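Local atomic coordinates of malonate decarboxylase subunit alpha (Acinetobacter baumannii ATCC 17978, PDB entry 6MPR), a protein that probably acts as the acyl-carrier-protein transferase of malonate decarboxylase, loading malonate onto the carrier protein for its decarboxylation to acetate and carbon dioxide. Residues I126-L129 and I130-L134; I140-Y143 and I144-Y147; Y147-L150 and V151-I155; V446-D450 and A451-A455. All coordinates share one frame; numbering follows the deposited sequence. Where two conformers were deposited one is given.

Contact 1 of 4, residues I126-L129 and I130-L134; sequences ISQL and IEDGL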
# COMPACT_ATOMS: atom_id res chain seq x y z
N ILE A 126 22.32 18.06 -0.25
CA ILE A 126 21.20 18.24 0.69
C ILE A 126 21.73 18.54 2.09
O ILE A 126 21.27 19.47 2.76
CB ILE A 126 20.27 17.01 0.68
CG1 ILE A 126 19.42 16.98 -0.59
CG2 ILE A 126 19.39 16.98 1.93
CD1 ILE A 126 18.66 15.67 -0.79
N SER A 127 22.73 17.77 2.54
CA SER A 127 23.36 18.04 3.83
C SER A 127 23.92 19.45 3.88
O SER A 127 23.82 20.13 4.92
CB SER A 127 24.48 17.03 4.11
OG SER A 127 23.93 15.80 4.56
N GLN A 128 24.52 19.92 2.79
CA GLN A 128 25.12 21.25 2.80
C GLN A 128 24.04 22.33 2.83
O GLN A 128 24.21 23.36 3.49
CB GLN A 128 26.04 21.44 1.59
CG GLN A 128 26.86 22.73 1.59
CD GLN A 128 27.82 22.86 2.77
OE1 GLN A 128 27.84 23.89 3.45
NE2 GLN A 128 28.62 21.82 3.02
N LEU A 129 22.92 22.11 2.12
CA LEU A 129 21.84 23.10 2.16
C LEU A 129 21.19 23.15 3.54
O LEU A 129 20.79 24.23 4.00
CB LEU A 129 20.79 22.79 1.09
CG LEU A 129 21.22 23.11 -0.35
CD1 LEU A 129 20.24 22.51 -1.36
CD2 LEU A 129 21.38 24.63 -0.55
N ILE A 130 21.08 22.01 4.21
CA ILE A 130 20.59 22.00 5.59
C ILE A 130 21.54 22.78 6.50
O ILE A 130 21.12 23.64 7.28
CB ILE A 130 20.41 20.56 6.09
CG1 ILE A 130 19.22 19.90 5.40
CG2 ILE A 130 20.23 20.54 7.61
CD1 ILE A 130 19.23 18.35 5.45
N GLU A 131 22.84 22.49 6.40
CA GLU A 131 23.82 23.19 7.23
C GLU A 131 23.79 24.69 6.97
O GLU A 131 24.03 25.48 7.88
CB GLU A 131 25.22 22.64 6.97
CG GLU A 131 26.33 23.37 7.71
CD GLU A 131 27.71 22.91 7.28
OE1 GLU A 131 28.01 21.71 7.44
OE2 GLU A 131 28.49 23.75 6.77
N ASP A 132 23.50 25.10 5.73
CA ASP A 132 23.44 26.51 5.39
C ASP A 132 22.08 27.14 5.67
O ASP A 132 21.89 28.33 5.40
CB ASP A 132 23.80 26.71 3.91
CG ASP A 132 25.28 26.47 3.64
OD1 ASP A 132 26.09 26.60 4.58
OD2 ASP A 132 25.64 26.16 2.48
N GLY A 133 21.12 26.37 6.21
CA GLY A 133 19.84 26.93 6.57
C GLY A 133 18.89 27.20 5.42
O GLY A 133 17.89 27.89 5.62
N LEU A 134 19.17 26.67 4.23
CA LEU A 134 18.33 26.91 3.06
C LEU A 134 17.35 25.78 2.78
O LEU A 134 16.45 25.96 1.95
CB LEU A 134 19.22 27.14 1.83
CG LEU A 134 20.09 28.40 1.91
CD1 LEU A 134 21.09 28.44 0.77
CD2 LEU A 134 19.23 29.66 1.92

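Contact 2 of 4, residues I140-Y143 and I144-Y147; sequences IHTY and IELY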
# COMPACT_ATOMS: atom_id res chain seq x y z
N ILE A 140 12.18 11.86 5.53
CA ILE A 140 12.49 10.96 4.43
C ILE A 140 11.55 9.77 4.50
O ILE A 140 11.37 9.17 5.57
CB ILE A 140 13.95 10.49 4.48
CG1 ILE A 140 14.88 11.66 4.82
CG2 ILE A 140 14.32 9.85 3.16
CD1 ILE A 140 16.30 11.24 5.08
N HIS A 141 10.94 9.42 3.37
CA HIS A 141 9.87 8.44 3.28
C HIS A 141 10.26 7.29 2.37
O HIS A 141 11.19 7.40 1.58
CB HIS A 141 8.58 9.07 2.68
CG HIS A 141 8.08 10.30 3.38
ND1 HIS A 141 8.78 11.49 3.42
CD2 HIS A 141 6.93 10.52 4.05
CE1 HIS A 141 8.08 12.38 4.09
NE2 HIS A 141 6.94 11.83 4.47
N THR A 142 9.51 6.19 2.44
CA THR A 142 9.50 5.28 1.30
C THR A 142 8.39 5.74 0.34
O THR A 142 7.50 6.48 0.73
CB THR A 142 9.34 3.81 1.74
OG1 THR A 142 9.52 2.92 0.63
CG2 THR A 142 7.99 3.54 2.41
N TYR A 143 8.48 5.35 -0.93
CA TYR A 143 7.65 5.97 -1.97
C TYR A 143 6.16 5.96 -1.61
O TYR A 143 5.51 7.02 -1.59
CB TYR A 143 7.82 5.25 -3.32
CG TYR A 143 9.14 5.46 -4.00
CD1 TYR A 143 9.71 6.72 -4.13
CD2 TYR A 143 9.82 4.37 -4.54
CE1 TYR A 143 10.92 6.89 -4.77
CE2 TYR A 143 11.04 4.53 -5.17
CZ TYR A 143 11.57 5.78 -5.29
OH TYR A 143 12.78 5.94 -5.93
N ILE A 144 5.58 4.78 -1.39
CA ILE A 144 4.13 4.77 -1.22
C ILE A 144 3.71 5.34 0.12
O ILE A 144 2.55 5.73 0.27
CB ILE A 144 3.52 3.37 -1.42
CG1 ILE A 144 4.05 2.38 -0.38
CG2 ILE A 144 3.75 2.90 -2.86
CD1 ILE A 144 3.36 1.04 -0.44
N GLU A 145 4.62 5.41 1.10
CA GLU A 145 4.35 6.19 2.30
C GLU A 145 4.18 7.67 1.97
O GLU A 145 3.25 8.33 2.46
CB GLU A 145 5.49 5.98 3.31
CG GLU A 145 5.41 6.79 4.60
CD GLU A 145 6.71 6.69 5.40
OE1 GLU A 145 6.72 7.10 6.58
OE2 GLU A 145 7.73 6.23 4.83
N LEU A 146 5.06 8.21 1.12
CA LEU A 146 4.92 9.61 0.73
C LEU A 146 3.63 9.82 -0.05
O LEU A 146 2.91 10.80 0.20
CB LEU A 146 6.15 10.05 -0.08
CG LEU A 146 6.21 11.52 -0.50
CD1 LEU A 146 6.30 12.42 0.71
CD2 LEU A 146 7.40 11.79 -1.42
N TYR A 147 3.29 8.92 -0.99
CA TYR A 147 2.03 9.09 -1.71
C TYR A 147 0.85 9.12 -0.74
O TYR A 147 -0.13 9.85 -0.97
CB TYR A 147 1.76 7.96 -2.71
CG TYR A 147 2.86 7.60 -3.68
CD1 TYR A 147 3.82 8.53 -4.07
CD2 TYR A 147 2.92 6.31 -4.24
CE1 TYR A 147 4.83 8.18 -4.94
CE2 TYR A 147 3.93 5.95 -5.10
CZ TYR A 147 4.88 6.89 -5.45
OH TYR A 147 5.89 6.57 -6.33
O HOH W 1 7.46 2.48 -1.42

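Contact 3 of 4, residues Y147-L150 and V151-I155; sequences YSRL and VVDLI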
# COMPACT_ATOMS: atom_id res chain seq x y z
N TYR A 147 3.29 8.92 -0.99
CA TYR A 147 2.03 9.09 -1.71
C TYR A 147 0.85 9.12 -0.74
O TYR A 147 -0.13 9.85 -0.97
CB TYR A 147 1.76 7.96 -2.71
CG TYR A 147 2.86 7.60 -3.68
CD1 TYR A 147 3.82 8.53 -4.07
CD2 TYR A 147 2.92 6.31 -4.24
CE1 TYR A 147 4.83 8.18 -4.94
CE2 TYR A 147 3.93 5.95 -5.10
CZ TYR A 147 4.88 6.89 -5.45
OH TYR A 147 5.89 6.57 -6.33
N SER A 148 0.90 8.30 0.31
CA SER A 148 -0.23 8.18 1.21
C SER A 148 -0.48 9.46 1.99
O SER A 148 -1.62 9.74 2.36
CB SER A 148 -0.02 7.01 2.17
OG SER A 148 0.85 7.38 3.22
N ARG A 149 0.57 10.24 2.27
CA ARG A 149 0.39 11.48 3.01
C ARG A 149 -0.32 12.54 2.19
O ARG A 149 -0.82 13.51 2.78
CB ARG A 149 1.75 12.00 3.48
CG ARG A 149 2.40 11.06 4.48
CD ARG A 149 3.61 11.69 5.13
NE ARG A 149 3.24 12.77 6.03
CZ ARG A 149 4.11 13.59 6.62
NH1 ARG A 149 5.40 13.49 6.35
NH2 ARG A 149 3.69 14.54 7.44
N LEU A 150 -0.39 12.38 0.87
CA LEU A 150 -1.06 13.34 0.00
C LEU A 150 -2.57 13.42 0.22
O LEU A 150 -3.19 14.35 -0.31
CB LEU A 150 -0.77 13.01 -1.47
CG LEU A 150 0.70 12.93 -1.89
CD1 LEU A 150 0.79 12.59 -3.38
CD2 LEU A 150 1.44 14.22 -1.59
N VAL A 151 -3.19 12.48 0.94
CA VAL A 151 -4.61 12.60 1.28
C VAL A 151 -4.82 12.80 2.77
O VAL A 151 -5.96 12.74 3.25
CB VAL A 151 -5.44 11.42 0.74
CG1 VAL A 151 -5.35 11.35 -0.81
CG2 VAL A 151 -5.03 10.10 1.40
N VAL A 152 -3.75 13.07 3.53
CA VAL A 152 -3.88 13.21 4.98
C VAL A 152 -3.29 14.55 5.42
O VAL A 152 -4.04 15.51 5.63
CB VAL A 152 -3.21 12.04 5.73
CG1 VAL A 152 -3.31 12.27 7.26
CG2 VAL A 152 -3.88 10.72 5.36
N ASP A 153 -1.96 14.64 5.54
CA ASP A 153 -1.33 15.85 6.08
C ASP A 153 -0.35 16.52 5.12
O ASP A 153 0.28 17.51 5.51
CB ASP A 153 -0.63 15.56 7.42
CG ASP A 153 0.35 14.40 7.35
OD1 ASP A 153 0.49 13.84 6.25
OD2 ASP A 153 0.97 14.06 8.40
N LEU A 154 -0.20 16.02 3.90
CA LEU A 154 0.57 16.69 2.85
C LEU A 154 -0.29 16.86 1.61
O LEU A 154 0.12 16.54 0.50
CB LEU A 154 1.84 15.90 2.50
CG LEU A 154 2.93 15.81 3.58
CD1 LEU A 154 4.14 14.99 3.12
CD2 LEU A 154 3.34 17.23 3.96
N ILE A 155 -1.51 17.36 1.78
CA ILE A 155 -2.42 17.45 0.64
C ILE A 155 -1.86 18.50 -0.31
O ILE A 155 -1.62 19.65 0.10
CB ILE A 155 -3.86 17.80 1.09
CG1 ILE A 155 -4.40 16.71 2.02
CG2 ILE A 155 -4.76 17.98 -0.14
CD1 ILE A 155 -5.79 17.02 2.62

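Contact 4 of 4, residues V446-D450 and A451-A455; sequences VDRLD and AIDVA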
# COMPACT_ATOMS: atom_id res chain seq x y z
N VAL A 446 29.99 -2.64 10.10
CA VAL A 446 30.55 -1.61 10.97
C VAL A 446 29.95 -1.74 12.36
O VAL A 446 28.80 -2.15 12.52
CB VAL A 446 30.30 -0.19 10.43
CG1 VAL A 446 31.01 0.02 9.10
CG2 VAL A 446 28.79 0.06 10.31
N ASP A 447 30.74 -1.35 13.37
CA ASP A 447 30.22 -1.32 14.73
C ASP A 447 29.12 -0.28 14.90
O ASP A 447 28.18 -0.48 15.69
CB ASP A 447 31.35 -1.06 15.73
CG ASP A 447 32.32 -2.21 15.84
OD1 ASP A 447 31.90 -3.38 15.67
OD2 ASP A 447 33.52 -1.96 16.11
N ARG A 448 29.22 0.84 14.19
CA ARG A 448 28.28 1.94 14.34
C ARG A 448 27.94 2.51 12.97
O ARG A 448 28.84 2.90 12.22
CB ARG A 448 28.88 3.04 15.23
CG ARG A 448 28.05 4.31 15.38
CD ARG A 448 28.88 5.41 16.03
NE ARG A 448 28.12 6.65 16.24
CZ ARG A 448 27.37 6.88 17.31
NH1 ARG A 448 27.28 5.95 18.27
NH2 ARG A 448 26.72 8.03 17.44
N LEU A 449 26.64 2.55 12.65
CA LEU A 449 26.21 3.14 11.39
C LEU A 449 26.52 4.64 11.36
O LEU A 449 26.27 5.36 12.33
CB LEU A 449 24.71 2.93 11.19
CG LEU A 449 24.17 1.52 10.97
CD1 LEU A 449 22.67 1.58 10.77
CD2 LEU A 449 24.83 0.84 9.76
N ASP A 450 27.05 5.10 10.22
CA ASP A 450 27.19 6.54 9.99
C ASP A 450 25.87 7.27 10.21
O ASP A 450 25.86 8.46 10.55
CB ASP A 450 27.62 6.85 8.54
CG ASP A 450 29.10 6.64 8.28
OD1 ASP A 450 29.77 5.87 9.00
OD2 ASP A 450 29.58 7.25 7.31
N ALA A 451 24.75 6.58 9.95
CA ALA A 451 23.44 7.20 9.96
C ALA A 451 23.13 7.86 11.29
O ALA A 451 22.42 8.87 11.33
CB ALA A 451 22.37 6.17 9.62
N ILE A 452 23.64 7.30 12.39
CA ILE A 452 23.34 7.86 13.71
C ILE A 452 23.87 9.28 13.82
O ILE A 452 23.15 10.20 14.23
CB ILE A 452 23.90 6.97 14.83
CG1 ILE A 452 23.33 5.56 14.74
CG2 ILE A 452 23.60 7.63 16.17
CD1 ILE A 452 24.12 4.56 15.56
N ASP A 453 25.14 9.48 13.48
CA ASP A 453 25.69 10.84 13.56
C ASP A 453 25.09 11.76 12.50
O ASP A 453 24.97 12.97 12.74
CB ASP A 453 27.21 10.81 13.47
CG ASP A 453 27.87 10.41 14.78
OD1 ASP A 453 27.15 10.11 15.75
OD2 ASP A 453 29.12 10.39 14.83
N VAL A 454 24.71 11.23 11.33
CA VAL A 454 24.04 12.08 10.35
C VAL A 454 22.72 12.59 10.91
O VAL A 454 22.36 13.76 10.74
CB VAL A 454 23.84 11.35 9.01
CG1 VAL A 454 22.94 12.18 8.11
CG2 VAL A 454 25.17 11.10 8.33
N ALA A 455 21.98 11.73 11.60
CA ALA A 455 20.74 12.16 12.25
C ALA A 455 20.99 13.31 13.22
O ALA A 455 20.25 14.30 13.24
CB ALA A 455 20.07 10.98 12.96
O HOH W 2 27.59 7.66 13.54

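Contact 1 of 4, residues I126-L129 and I130-L134
L134 folds back onto L129 in a Schellman motif that ends helix 125-131, the connection between the adjacent parallel strands 111-116 and 136-140. L134 N donates to L129 O over 2.9 Å, the 6→1 bond of the motif, closing a six-residue loop. Within this loop G133 N bonds I130 O, three residues back, at 2.9 Å. G133 takes a positive phi (76°), which turns the chain out of the helix and suits a glycine. The motif carries its usual apolar partner: L129 CD2 reaches L134 CD1 at 4.0 Å, the two leucines crossing obliquely.

One turn earlier I130 N donates to I126 O and E131 N to S127 O, as in any regular helix turn. The side chain of I130 runs back over the same peptide. With CG1 beside its own backbone N (chi1 -71°), it brings CG1 to 3.4 Å from I126 O and CD1 to 3.8 Å from I126 CG2.

I126 and L129 face helix 100-107, where they meet L103, and L129 also meets F106. S127 and I130 lean on L385 of a loop beside the helix.

Contact 2 of 4, residues I140-Y143 and I144-Y147
L146 CD1 sits squarely over the H141 imidazole, 3.7 Å from the ring centroid and only 2° off the normal, a CH-pi contact. CG of L146 stands anti to the backbone N (chi1 -177°), which sends this methyl back over the ring of the residue five positions earlier. Y143 O lies over the face of the Y147 ring, 3.3 Å above its plane near the centre, while accepting the bond from Y147 N. Y143 CB in turn packs 4.0 Å from Y147 CZ, the two tyrosines running side by side in the same direction.

T142 occupies the N-cap of helix 143-149. E145 supplies one half of a capping box: its extended chain, with CG opposite the backbone N (chi1 177°), brings OE2 to T142 N, which donates at 3.0 Å on the anti side of the carboxylate. E145 CB lies 3.6 Å from T142 CG2. The reciprocal bond from E145 N to T142 OG1 is not made; a water instead links T142 OG1 to I144 N, one residue earlier.

The other polar ends are held from outside. H141 bonds F116 O through ND1 and probably R149 through NE2, Y147 OH bonds D180, and T142 OG1 bonds G389 O. E145 OE1 receives H403 ND1 and R402 N of the second subunit, so this buried helix start lies at the dimer interface. Helix 350-359 covers Y143, I144 and Y147, helix 391-394 meets T142 and I144, and strand 111-116 runs beside I140 and H141.

Contact 3 of 4, residues Y147-L150 and V151-I155
R149 holds D153 side-on, NE donating to OD1 at 3.0 Å and NH2 to OD2 at 2.9 Å. The salt bridge is far from coplanar: the guanidinium and carboxylate planes stand 60° apart, and NH2 meets OD2 from above the carboxylate. A bend at chi3 (70°) turns the NE and NH2 side of the guanidinium to the aspartate. L154 CD1 lies 3.6 Å over one face of the guanidinium, toward its rim, while the aspartate occupies the edge.

The backbone of R149 is gripped as well. Its carbonyl oxygen accepts from V152 N at 3.1 Å, the bond of a type I turn from R149 to V152, and from L154 N at 2.8 Å, the two donors arriving from opposite faces of the carbonyl plane. Here helix 143-149 gives way to the loop leading to strand 158-163, in a beta-alpha-beta crossover of the parallel sheet that passes over three intervening strands.

L150 exchanges CA-H...O contacts with the loop after the helix: its CA points at L154 O, and its own oxygen takes I155 CA at 3.3 Å. That buried L150 O has no hydrogen-bond donor in the model. L150 and L154 both pack on I93 of strand 90-94, and L150 also reaches L184 and P187 of helix 181-189.

Contact 4 of 4, residues V446-D450 and A451-A455
The R448 guanidinium has I452 CB over one face and D453 OD1 at its edge, nearly in plane. This salt bridge joins the loop before helix 450-458 to the helix's first turn, reaching from one residue to the fifth after it. R448 NH2 donates to D453 OD1 at 2.7 Å and 166°, on the syn side of the carboxylate, although the two planes are turned 59° apart. The arginine is extended from CG to NE and crosses both partners at about a right angle, so it lies across the first turn of the helix. On the way, its CG passes 3.9 Å from I452 CD1, and NH2 comes to 3.4 Å from I452 CG2.

The backbone bonds that start the helix follow: I452 N bonds L449 O at 3.3 Å, and V454 N bonds D450 O at 3.1 Å. D450 is tied to its surroundings, its OD2 accepting from K382 N of a loop and its own N donating to Q370 OE1 of strand 370-371. R448 NH1 bonds T419 of the second subunit, whose Y422 packs on A455. A single water joins the arginine to the turn, donating to L449 O at 2.9 Å while accepting from both R448 NE and D453 N.

In the fold
Contacts 2 and 3 are successive ends of helix 143-149 and share Y147. They touch directly, with H141 NE2 2.9 Å from R149 NH1, probably a hydrogen bond, and L146 CD1 packing 4.1 Å from L154 CD1. The centres of these two contacts lie 10 Å apart. Contacts 1 and 4 are not in touch, their nearest atoms being about 5 Å apart, but L385 packs on S127 and I130 of the first and on V454 of the second, and also on I140 of contact 2. The second subunit reaches contacts 2, 3 and 4 but not contact 1. H403 of that subunit joins two of them, bonding E145 and packing on R149.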